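Local coordinates for DNA replication protein DnaC (Aquifex aeolicus, PDB 3ECC) that probably binds ATP with magnesium as a P-loop protein of the AAA class and probably loads the replicative DNA helicase at the start of replication, at residues Tyr71-Thr75 against Lys76-Phe80; Phe94-Thr97 against Val98-Pro102; Val56-Leu59 against Lys60-Glu64; Leu82-Leu85 against Met86-Lys90. All coordinates share one frame; numbering follows the deposited sequence.

Overall arrangement
All four contacts are local, between residues close in sequence, but their chemistry follows their place in the fold. Contacts 1, 2 and 3 are partly buried, and contact 4 lies at the surface, its centre about 23 Å from that of the chain. Contact 1 turns strand 71-74 into helix 75-86 through a capping carboxylate. Contact 4 ends that same helix with backbone bonds and loosely paired charges. Contact 2, at the end of helix 93-99, touches both: Phe94 CZ lies 3.7 Å from Phe73 CZ, and Phe94 CD2 3.5 Å from Leu82 CD2. Contact 3, regular helix throughout, meets contact 1 through Phe72, whose CE1 is 3.7 Å from Val56 CG2.

Contact 1 (Tyr71-Thr75 against Lys76-Phe80); sequences YFFDT and KDLIF
The N-cap of helix 75-86 is where Asp74 and Asp77 meet, at the point where strand 71-74 gives way to the helix. The axes of the two short elements stand at 89°, and the chain makes this turn with no intervening loop. Asp74 OD2 accepts from Asp77 N at 3.0 Å. The amide meets that oxygen on its anti side, somewhat out of the carboxylate plane. A chi1 of 176° turns the carboxylate away from the residue's own N and beside its carbonyl carbon, where OD2 meets the Asp77 amide. The Asp74 and Asp77 CB atoms lie 3.7 Å apart. The backbone bonds of the helix start here, with Leu78 N to Asp74 O at 2.7 Å and Ile79 N to Thr75 O at 3.0 Å. Strand 71-74 is an outermost strand of the five-stranded parallel sheet of this P-loop fold. It pairs with strand 104-107, whose Asp107 binds magnesium in another structure of this protein; Thr75 OG1 bonds to Asp107 O, and Asp74 touches Asp108, also a magnesium-site residue. On the apolar side Leu78 CD1 sits over one face of the Phe73 ring, 3.6 Å from its centroid and 8° off the normal, a CH-pi contact. The two side chains cross at about a right angle, and Phe73 CB lies 3.8 Å from Leu78 CB. A serine in place of Phe73 would probably leave Leu78 CD1 without the ring face it rests on and open a gap between strand and helix. Thr75 and Ile79 run side by side, their CG2 and CD1 atoms 3.8 Å apart.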
loop_
_atom_site.group_PDB
_atom_site.type_symbol
_atom_site.label_atom_id
_atom_site.label_comp_id
_atom_site.label_asym_id
_atom_site.label_seq_id
_atom_site.Cartn_x
_atom_site.Cartn_y
_atom_site.Cartn_z
ATOM N N TYR A 71 -6.042 -8.256 2.934
ATOM C CA TYR A 71 -6.214 -8.454 1.491
ATOM C C TYR A 71 -5.129 -7.733 0.691
ATOM O O TYR A 71 -4.671 -6.661 1.084
ATOM C CB TYR A 71 -7.601 -7.973 1.041
ATOM C CG TYR A 71 -8.775 -8.740 1.626
ATOM C CD1 TYR A 71 -9.378 -9.781 0.922
ATOM C CD2 TYR A 71 -9.296 -8.406 2.874
ATOM C CE1 TYR A 71 -10.457 -10.476 1.451
ATOM C CE2 TYR A 71 -10.371 -9.097 3.414
ATOM C CZ TYR A 71 -10.948 -10.128 2.700
ATOM O OH TYR A 71 -12.015 -10.807 3.241
ATOM N N PHE A 72 -4.715 -8.344 -0.422
ATOM C CA PHE A 72 -3.788 -7.718 -1.369
ATOM C C PHE A 72 -4.498 -7.408 -2.678
ATOM O O PHE A 72 -5.011 -8.304 -3.350
ATOM C CB PHE A 72 -2.577 -8.623 -1.645
ATOM C CG PHE A 72 -1.656 -8.095 -2.716
ATOM C CD1 PHE A 72 -0.543 -7.340 -2.387
ATOM C CD2 PHE A 72 -1.909 -8.347 -4.057
ATOM C CE1 PHE A 72 0.294 -6.844 -3.378
ATOM C CE2 PHE A 72 -1.071 -7.851 -5.048
ATOM C CZ PHE A 72 0.026 -7.103 -4.706
ATOM N N PHE A 73 -4.522 -6.133 -3.046
ATOM C CA PHE A 73 -5.109 -5.729 -4.319
ATOM C C PHE A 73 -4.118 -4.954 -5.149
ATOM O O PHE A 73 -3.327 -4.192 -4.615
ATOM C CB PHE A 73 -6.369 -4.887 -4.094
ATOM C CG PHE A 73 -7.563 -5.689 -3.658
ATOM C CD1 PHE A 73 -8.260 -6.472 -4.566
ATOM C CD2 PHE A 73 -7.984 -5.669 -2.339
ATOM C CE1 PHE A 73 -9.352 -7.215 -4.168
ATOM C CE2 PHE A 73 -9.081 -6.413 -1.937
ATOM C CZ PHE A 73 -9.761 -7.186 -2.853
ATOM N N ASP A 74 -4.138 -5.180 -6.455
ATOM C CA ASP A 74 -3.578 -4.217 -7.378
ATOM C C ASP A 74 -4.595 -3.097 -7.422
ATOM O O ASP A 74 -5.800 -3.346 -7.471
ATOM C CB ASP A 74 -3.390 -4.819 -8.774
ATOM C CG ASP A 74 -2.896 -3.799 -9.796
ATOM O OD1 ASP A 74 -1.689 -3.482 -9.801
ATOM O OD2 ASP A 74 -3.719 -3.316 -10.594
ATOM N N THR A 75 -4.109 -1.866 -7.376
ATOM C CA THR A 75 -4.980 -0.718 -7.244
ATOM C C THR A 75 -5.889 -0.546 -8.454
ATOM O O THR A 75 -7.088 -0.277 -8.312
ATOM C CB THR A 75 -4.172 0.542 -7.002
ATOM O OG1 THR A 75 -3.230 0.289 -5.950
ATOM C CG2 THR A 75 -5.084 1.677 -6.594
ATOM N N LYS A 76 -5.328 -0.725 -9.641
ATOM C CA LYS A 76 -6.120 -0.633 -10.857
ATOM C C LYS A 76 -7.142 -1.765 -10.915
ATOM O O LYS A 76 -8.300 -1.545 -11.264
ATOM C CB LYS A 76 -5.219 -0.651 -12.085
ATOM C CG LYS A 76 -5.603 0.363 -13.113
ATOM C CD LYS A 76 -4.404 0.763 -13.946
ATOM C CE LYS A 76 -4.769 1.898 -14.881
ATOM N NZ LYS A 76 -3.563 2.631 -15.387
ATOM N N ASP A 77 -6.710 -2.967 -10.535
ATOM C CA ASP A 77 -7.587 -4.134 -10.478
ATOM C C ASP A 77 -8.709 -3.950 -9.472
ATOM O O ASP A 77 -9.839 -4.339 -9.742
ATOM C CB ASP A 77 -6.788 -5.409 -10.153
ATOM C CG ASP A 77 -7.673 -6.629 -10.008
ATOM O OD1 ASP A 77 -8.417 -6.935 -10.955
ATOM O OD2 ASP A 77 -7.635 -7.270 -8.941
ATOM N N LEU A 78 -8.401 -3.348 -8.323
ATOM C CA LEU A 78 -9.421 -3.079 -7.302
ATOM C C LEU A 78 -10.438 -2.056 -7.782
ATOM O O LEU A 78 -11.634 -2.219 -7.575
ATOM C CB LEU A 78 -8.792 -2.614 -5.980
ATOM C CG LEU A 78 -9.741 -2.308 -4.808
ATOM C CD1 LEU A 78 -10.512 -3.542 -4.337
ATOM C CD2 LEU A 78 -8.980 -1.698 -3.650
ATOM N N ILE A 79 -9.948 -1.023 -8.462
ATOM C CA ILE A 79 -10.789 0.053 -8.967
ATOM C C ILE A 79 -11.739 -0.403 -10.077
ATOM O O ILE A 79 -12.924 -0.089 -10.031
ATOM C CB ILE A 79 -9.930 1.254 -9.408
ATOM C CG1 ILE A 79 -9.516 2.054 -8.177
ATOM C CG2 ILE A 79 -10.672 2.142 -10.401
ATOM C CD1 ILE A 79 -8.269 2.849 -8.386
ATOM N N PHE A 80 -11.225 -1.166 -11.044
ATOM C CA PHE A 80 -12.059 -1.724 -12.124
ATOM C C PHE A 80 -13.144 -2.668 -11.596
ATOM O O PHE A 80 -14.262 -2.687 -12.116
ATOM C CB PHE A 80 -11.207 -2.454 -13.184
ATOM C CG PHE A 80 -10.498 -1.535 -14.147
ATOM C CD1 PHE A 80 -11.195 -0.557 -14.846
ATOM C CD2 PHE A 80 -9.135 -1.670 -14.380
ATOM C CE1 PHE A 80 -10.536 0.291 -15.738
ATOM C CE2 PHE A 80 -8.472 -0.830 -15.266
ATOM C CZ PHE A 80 -9.173 0.149 -15.949
#

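Contact 2 (Phe94-Thr97 against Val98-Pro102); sequences FLKT and VLNSP
Val98 packs back on Phe94 in the last turn of helix 93-99, one of the helical links of the crossover between the neighbouring parallel strands 71-74 and 104-107. Its amide donates to Phe94 O at 3.1 Å, the usual four-residue helical bond. The same oxygen also accepts from Thr97 OG1, which reaches it from the same face of the carbonyl plane; the hydroxyl also lies within bonding distance of Lys93 O, so its one proton is shared between the two carbonyls or serves one at a time. Val98 CG2 lies over one face of the Phe94 ring, 4.1 Å from the centroid and 18° off the normal, displaced toward the rim, a CH-pi contact. Val98 also packs on Phe73 of strand 71-74. At Leu99 the amide bonds to Leu95 O at 2.9 Å, with an N-H...O angle of 172°. The side chain, CG opposite the carbonyl carbon (chi1 -70°), brings CD1 to 3.8 Å from Leu95 CG, and it also packs on Tyr124, Ile125 and Tyr128 of helix 116-131. An alanine at Leu99 is likely to leave Leu95 without this apolar partner and open a gap toward helix 116-131. Asn100 is the first residue to leave helical backbone angles, yet its amide still bonds to Lys96 O at 2.7 Å. Its side chain runs beside that of Lys96, and OD1 is taken up by Tyr128 OH. Ser101 turns the chain away: its N makes a weak 3.3 Å bond to Val98 O, and OG bonds to Val103 O.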
loop_
_atom_site.group_PDB
_atom_site.type_symbol
_atom_site.label_atom_id
_atom_site.label_comp_id
_atom_site.label_asym_id
_atom_site.label_seq_id
_atom_site.Cartn_x
_atom_site.Cartn_y
_atom_site.Cartn_z
ATOM N N PHE A 94 -18.854 -6.580 -1.125
ATOM C CA PHE A 94 -17.441 -6.509 -1.462
ATOM C C PHE A 94 -16.805 -5.193 -1.007
ATOM O O PHE A 94 -15.684 -5.186 -0.490
ATOM C CB PHE A 94 -17.237 -6.709 -2.959
ATOM C CG PHE A 94 -15.802 -6.631 -3.388
ATOM C CD1 PHE A 94 -14.910 -7.650 -3.075
ATOM C CD2 PHE A 94 -15.342 -5.544 -4.115
ATOM C CE1 PHE A 94 -13.580 -7.578 -3.474
ATOM C CE2 PHE A 94 -14.019 -5.467 -4.522
ATOM C CZ PHE A 94 -13.135 -6.486 -4.201
ATOM N N LEU A 95 -17.526 -4.090 -1.194
ATOM C CA LEU A 95 -17.017 -2.773 -0.831
ATOM C C LEU A 95 -16.779 -2.631 0.677
ATOM O O LEU A 95 -15.783 -2.033 1.094
ATOM C CB LEU A 95 -17.949 -1.675 -1.339
ATOM C CG LEU A 95 -17.562 -0.226 -1.038
ATOM C CD1 LEU A 95 -16.249 0.155 -1.704
ATOM C CD2 LEU A 95 -18.669 0.713 -1.468
ATOM N N LYS A 96 -17.681 -3.191 1.484
ATOM C CA LYS A 96 -17.564 -3.125 2.955
ATOM C C LYS A 96 -16.394 -3.939 3.482
ATOM O O LYS A 96 -15.714 -3.523 4.424
ATOM C CB LYS A 96 -18.849 -3.599 3.636
ATOM C CG LYS A 96 -19.780 -2.484 4.056
ATOM C CD LYS A 96 -21.170 -3.021 4.307
ATOM C CE LYS A 96 -22.213 -1.997 3.914
ATOM N NZ LYS A 96 -23.434 -2.676 3.413
ATOM N N THR A 97 -16.170 -5.106 2.880
ATOM C CA THR A 97 -15.066 -5.970 3.271
ATOM C C THR A 97 -13.731 -5.319 2.950
ATOM O O THR A 97 -12.760 -5.499 3.690
ATOM C CB THR A 97 -15.132 -7.332 2.571
ATOM O OG1 THR A 97 -15.445 -7.134 1.186
ATOM C CG2 THR A 97 -16.196 -8.219 3.219
ATOM N N VAL A 98 -13.694 -4.552 1.860
ATOM C CA VAL A 98 -12.502 -3.795 1.490
ATOM C C VAL A 98 -12.300 -2.602 2.423
ATOM O O VAL A 98 -11.245 -2.469 3.041
ATOM C CB VAL A 98 -12.549 -3.314 0.016
ATOM C CG1 VAL A 98 -11.449 -2.295 -0.254
ATOM C CG2 VAL A 98 -12.425 -4.494 -0.930
ATOM N N LEU A 99 -13.326 -1.760 2.549
ATOM C CA LEU A 99 -13.248 -0.571 3.401
ATOM C C LEU A 99 -13.000 -0.918 4.868
ATOM O O LEU A 99 -12.173 -0.297 5.522
ATOM C CB LEU A 99 -14.524 0.277 3.280
ATOM C CG LEU A 99 -14.814 1.040 1.982
ATOM C CD1 LEU A 99 -16.212 1.641 2.030
ATOM C CD2 LEU A 99 -13.766 2.111 1.698
ATOM N N ASN A 100 -13.707 -1.925 5.373
ATOM C CA ASN A 100 -13.615 -2.288 6.785
ATOM C C ASN A 100 -12.541 -3.331 7.097
ATOM O O ASN A 100 -12.449 -3.814 8.220
ATOM C CB ASN A 100 -14.987 -2.726 7.316
ATOM C CG ASN A 100 -15.942 -1.550 7.501
ATOM O OD1 ASN A 100 -15.568 -0.513 8.052
ATOM N ND2 ASN A 100 -17.184 -1.710 7.046
ATOM N N SER A 101 -11.723 -3.652 6.102
ATOM C CA SER A 101 -10.654 -4.623 6.273
ATOM C C SER A 101 -9.592 -4.145 7.265
ATOM O O SER A 101 -9.172 -2.988 7.230
ATOM C CB SER A 101 -9.998 -4.936 4.933
ATOM O OG SER A 101 -9.095 -6.018 5.066
ATOM N N PRO A 102 -9.138 -5.057 8.140
ATOM C CA PRO A 102 -8.116 -4.756 9.146
ATOM C C PRO A 102 -6.761 -4.409 8.533
ATOM O O PRO A 102 -6.036 -3.575 9.075
ATOM C CB PRO A 102 -8.022 -6.060 9.954
ATOM C CG PRO A 102 -8.592 -7.113 9.058
ATOM C CD PRO A 102 -9.669 -6.424 8.289
#

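Contact 3 (Val56-Leu59 against Lys60-Glu64); sequences VATL and KAIYE
Ile62 and Thr58 stand one turn apart on the inner side of helix 51-65, the helix that follows the P-loop and begins with the nucleotide-binding Lys51 and Thr52. The Ile62 side chain leans back on the turn before it. CB lies 3.6 Å from Thr58 O. The next atom, CG1, is opposite its own carbonyl carbon (chi1 -70°), which carries the branch back toward the N-terminal end of the helix and sets CG1 3.3 Å from Thr58 O. CD1 ends the branch 3.4 Å from that oxygen and 4.1 Å from Thr58 CG2, a loose methyl-to-methyl approach. The backbone keeps the helical i to i+4 bonds: Ile62 N donates to Thr58 O at 3.1 Å with an N-H...O angle of 168°, and Ala61 N to Ala57 O at 2.9 Å. Lys60 N is bonded to Val56 O in the same four-residue step, while the bond from Tyr63 N to Leu59 O, at 3.3 Å, is weak. Thr58 turns its hydroxyl away from Ile62: OG1 bonds to Leu54 O one turn earlier, which leaves the methyl group for the apolar neighbour. Thr58, Ala61 and Ile62 share one face of the helix, and all three pack on Val30 of helix 17-31, with Ile26 also against Thr58. Val56 and Leu59 rest on Phe72 of strand 71-74, so the helix lies between helix 17-31 and that strand of the sheet.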
loop_
_atom_site.group_PDB
_atom_site.type_symbol
_atom_site.label_atom_id
_atom_site.label_comp_id
_atom_site.label_asym_id
_atom_site.label_seq_id
_atom_site.Cartn_x
_atom_site.Cartn_y
_atom_site.Cartn_z
ATOM N N VAL A 56 3.716 -7.854 0.359
ATOM C CA VAL A 56 3.087 -9.166 0.485
ATOM C C VAL A 56 3.669 -9.896 1.696
ATOM O O VAL A 56 2.939 -10.554 2.455
ATOM C CB VAL A 56 3.251 -10.012 -0.796
ATOM C CG1 VAL A 56 2.654 -11.400 -0.600
ATOM C CG2 VAL A 56 2.582 -9.323 -1.975
ATOM N N ALA A 57 4.981 -9.744 1.890
ATOM C CA ALA A 57 5.668 -10.269 3.072
ATOM C C ALA A 57 5.046 -9.739 4.362
ATOM O O ALA A 57 4.729 -10.516 5.270
ATOM C CB ALA A 57 7.155 -9.929 3.020
ATOM N N THR A 58 4.858 -8.421 4.431
ATOM C CA THR A 58 4.285 -7.781 5.612
ATOM C C THR A 58 2.879 -8.311 5.882
ATOM O O THR A 58 2.514 -8.581 7.026
ATOM C CB THR A 58 4.246 -6.246 5.464
ATOM O OG1 THR A 58 5.531 -5.768 5.058
ATOM C CG2 THR A 58 3.875 -5.592 6.776
ATOM N N LEU A 59 2.110 -8.495 4.817
ATOM C CA LEU A 59 0.731 -8.958 4.940
ATOM C C LEU A 59 0.670 -10.365 5.540
ATOM O O LEU A 59 -0.207 -10.661 6.363
ATOM C CB LEU A 59 0.033 -8.910 3.577
ATOM C CG LEU A 59 -1.410 -9.403 3.453
ATOM C CD1 LEU A 59 -2.336 -8.613 4.350
ATOM C CD2 LEU A 59 -1.877 -9.328 2.005
ATOM N N LYS A 60 1.613 -11.216 5.124
ATOM C CA LYS A 60 1.713 -12.594 5.607
ATOM C C LYS A 60 2.224 -12.648 7.043
ATOM O O LYS A 60 1.691 -13.392 7.871
ATOM C CB LYS A 60 2.653 -13.402 4.710
ATOM C CG LYS A 60 1.974 -14.196 3.618
ATOM C CD LYS A 60 3.007 -14.783 2.648
ATOM C CE LYS A 60 4.022 -15.704 3.352
ATOM N NZ LYS A 60 3.434 -17.005 3.834
ATOM N N ALA A 61 3.254 -11.851 7.331
ATOM C CA ALA A 61 3.854 -11.817 8.658
ATOM C C ALA A 61 2.829 -11.426 9.718
ATOM O O ALA A 61 2.774 -12.028 10.788
ATOM C CB ALA A 61 5.040 -10.870 8.680
ATOM N N ILE A 62 2.007 -10.428 9.407
ATOM C CA ILE A 62 0.908 -10.032 10.283
ATOM C C ILE A 62 -0.013 -11.221 10.533
ATOM O O ILE A 62 -0.345 -11.528 11.676
ATOM C CB ILE A 62 0.105 -8.861 9.682
ATOM C CG1 ILE A 62 0.941 -7.582 9.716
ATOM C CG2 ILE A 62 -1.211 -8.663 10.429
ATOM C CD1 ILE A 62 0.441 -6.505 8.808
ATOM N N TYR A 63 -0.381 -11.910 9.457
ATOM C CA TYR A 63 -1.272 -13.058 9.543
ATOM C C TYR A 63 -0.656 -14.261 10.278
ATOM O O TYR A 63 -1.368 -15.040 10.913
ATOM C CB TYR A 63 -1.730 -13.473 8.144
ATOM C CG TYR A 63 -2.248 -14.887 8.077
ATOM C CD1 TYR A 63 -3.545 -15.191 8.484
ATOM C CD2 TYR A 63 -1.434 -15.928 7.630
ATOM C CE1 TYR A 63 -4.027 -16.488 8.433
ATOM C CE2 TYR A 63 -1.906 -17.234 7.582
ATOM C CZ TYR A 63 -3.204 -17.505 7.986
ATOM O OH TYR A 63 -3.680 -18.794 7.942
ATOM N N GLU A 64 0.661 -14.415 10.194
ATOM C CA GLU A 64 1.323 -15.568 10.811
ATOM C C GLU A 64 1.771 -15.298 12.243
ATOM O O GLU A 64 2.107 -16.231 12.966
ATOM C CB GLU A 64 2.496 -16.072 9.952
ATOM C CG GLU A 64 3.760 -15.205 10.001
ATOM C CD GLU A 64 4.779 -15.565 8.909
ATOM O OE1 GLU A 64 4.750 -16.717 8.417
ATOM O OE2 GLU A 64 5.612 -14.696 8.549
#

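Contact 4 (Leu82-Leu85 against Met86-Lys90); sequences LKHL and MDEGK
Asp87 and Lys83 meet at the C-terminal end of helix 75-86, where the chain leaves helical geometry for the loop leading to helix 93-99. Asp87 N donates to Lys83 O at 3.2 Å, reaching it from above the carbonyl plane, 40° out of it. The preceding amide, Met86 N, bonds to Leu82 O, though the position of that oxygen is uncertain in the model. After the helix, Gly89 N makes a weak bond of 3.4 Å to Leu85 O. His84 O, though close to Glu88 N, gains no hydrogen bond from it because the angle is poor. Gly89 has a positive phi of 92°, at which a CB would press on the carbonyl oxygen before it. The Asp87 carboxylate faces the carbonyl oxygens of Lys83 and His84, acceptors like itself, and forms no hydrogen bond with them.

The side chains add looser pairings. Lys83 NZ lies 5.0 Å from Asp87 OD2, too far for a contact between the charged atoms, and the ammonium group makes a cation-pi interaction with Trp117 of helix 116-131. His84 and Glu88 run side by side, with NE2 3.5 Å from OE1 and the ring and carboxylate planes 32° apart.

The bonds that close the helix are backbone ones, and the last, from Gly89 N, is weak; the nearby Glu88 carboxylate would probably favour the protonated form of His84, while Lys83 and Asp87 attract each other only at a distance.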
loop_
_atom_site.group_PDB
_atom_site.type_symbol
_atom_site.label_atom_id
_atom_site.label_comp_id
_atom_site.label_asym_id
_atom_site.label_seq_id
_atom_site.Cartn_x
_atom_site.Cartn_y
_atom_site.Cartn_z
ATOM N N LEU A 82 -14.556 -2.628 -8.449
ATOM C CA LEU A 82 -15.531 -1.808 -7.752
ATOM C C LEU A 82 -16.388 -0.980 -8.696
ATOM O O LEU A 82 -17.608 -1.008 -8.587
ATOM C CB LEU A 82 -14.846 -0.896 -6.740
ATOM C CG LEU A 82 -14.308 -1.579 -5.483
ATOM C CD1 LEU A 82 -13.362 -0.645 -4.742
ATOM C CD2 LEU A 82 -15.438 -2.058 -4.573
ATOM N N LYS A 83 -15.757 -0.254 -9.622
ATOM C CA LYS A 83 -16.514 0.589 -10.557
ATOM C C LYS A 83 -17.619 -0.196 -11.254
ATOM O O LYS A 83 -18.681 0.356 -11.562
ATOM C CB LYS A 83 -15.619 1.257 -11.594
ATOM C CG LYS A 83 -16.300 2.406 -12.313
ATOM C CD LYS A 83 -16.023 2.373 -13.805
ATOM C CE LYS A 83 -16.589 3.609 -14.508
ATOM N NZ LYS A 83 -16.136 3.724 -15.935
ATOM N N HIS A 84 -17.377 -1.490 -11.478
ATOM C CA HIS A 84 -18.377 -2.356 -12.101
ATOM C C HIS A 84 -19.590 -2.603 -11.192
ATOM O O HIS A 84 -20.719 -2.327 -11.584
ATOM C CB HIS A 84 -17.771 -3.680 -12.566
ATOM C CG HIS A 84 -18.789 -4.629 -13.107
ATOM N ND1 HIS A 84 -19.124 -5.808 -12.473
ATOM C CD2 HIS A 84 -19.612 -4.526 -14.173
ATOM C CE1 HIS A 84 -20.077 -6.415 -13.157
ATOM N NE2 HIS A 84 -20.391 -5.659 -14.193
ATOM N N LEU A 85 -19.347 -3.101 -9.984
ATOM C CA LEU A 85 -20.433 -3.345 -9.036
ATOM C C LEU A 85 -20.980 -2.055 -8.412
ATOM O O LEU A 85 -22.038 -2.070 -7.784
ATOM C CB LEU A 85 -20.039 -4.370 -7.956
ATOM C CG LEU A 85 -18.570 -4.717 -7.698
ATOM C CD1 LEU A 85 -18.301 -4.796 -6.215
ATOM C CD2 LEU A 85 -18.179 -6.024 -8.376
ATOM N N MET A 86 -20.264 -0.943 -8.595
ATOM C CA MET A 86 -20.797 0.380 -8.245
ATOM C C MET A 86 -21.936 0.735 -9.197
ATOM O O MET A 86 -22.990 1.202 -8.762
ATOM C CB MET A 86 -19.721 1.477 -8.303
ATOM C CG MET A 86 -18.539 1.273 -7.373
ATOM S SD MET A 86 -18.943 1.281 -5.626
ATOM C CE MET A 86 -18.561 2.973 -5.196
ATOM N N ASP A 87 -21.724 0.509 -10.494
ATOM C CA ASP A 87 -22.772 0.758 -11.482
ATOM C C ASP A 87 -23.469 -0.521 -11.982
ATOM O O ASP A 87 -24.063 -0.536 -13.065
ATOM C CB ASP A 87 -22.263 1.633 -12.641
ATOM C CG ASP A 87 -21.009 1.087 -13.282
ATOM O OD1 ASP A 87 -20.923 -0.143 -13.483
ATOM O OD2 ASP A 87 -20.110 1.898 -13.595
ATOM N N GLU A 88 -23.401 -1.583 -11.183
ATOM C CA GLU A 88 -24.290 -2.727 -11.376
ATOM C C GLU A 88 -25.355 -2.716 -10.295
ATOM O O GLU A 88 -26.370 -3.396 -10.406
ATOM C CB GLU A 88 -23.526 -4.060 -11.365
ATOM C CG GLU A 88 -24.307 -5.239 -11.957
ATOM C CD GLU A 88 -24.523 -5.129 -13.471
ATOM O OE1 GLU A 88 -23.716 -4.459 -14.156
ATOM O OE2 GLU A 88 -25.504 -5.721 -13.975
ATOM N N GLY A 89 -25.098 -1.960 -9.232
ATOM C CA GLY A 89 -26.140 -1.582 -8.285
ATOM C C GLY A 89 -26.348 -2.478 -7.077
ATOM O O GLY A 89 -26.886 -2.028 -6.062
ATOM N N LYS A 90 -25.937 -3.744 -7.176
ATOM C CA LYS A 90 -26.335 -4.754 -6.183
ATOM C C LYS A 90 -25.291 -5.484 -5.318
ATOM O O LYS A 90 -25.678 -6.390 -4.565
ATOM C CB LYS A 90 -27.258 -5.786 -6.827
ATOM C CG LYS A 90 -28.633 -5.246 -7.142
ATOM C CD LYS A 90 -29.643 -6.370 -7.347
ATOM C CE LYS A 90 -31.077 -5.840 -7.308
ATOM N NZ LYS A 90 -32.096 -6.933 -7.223
#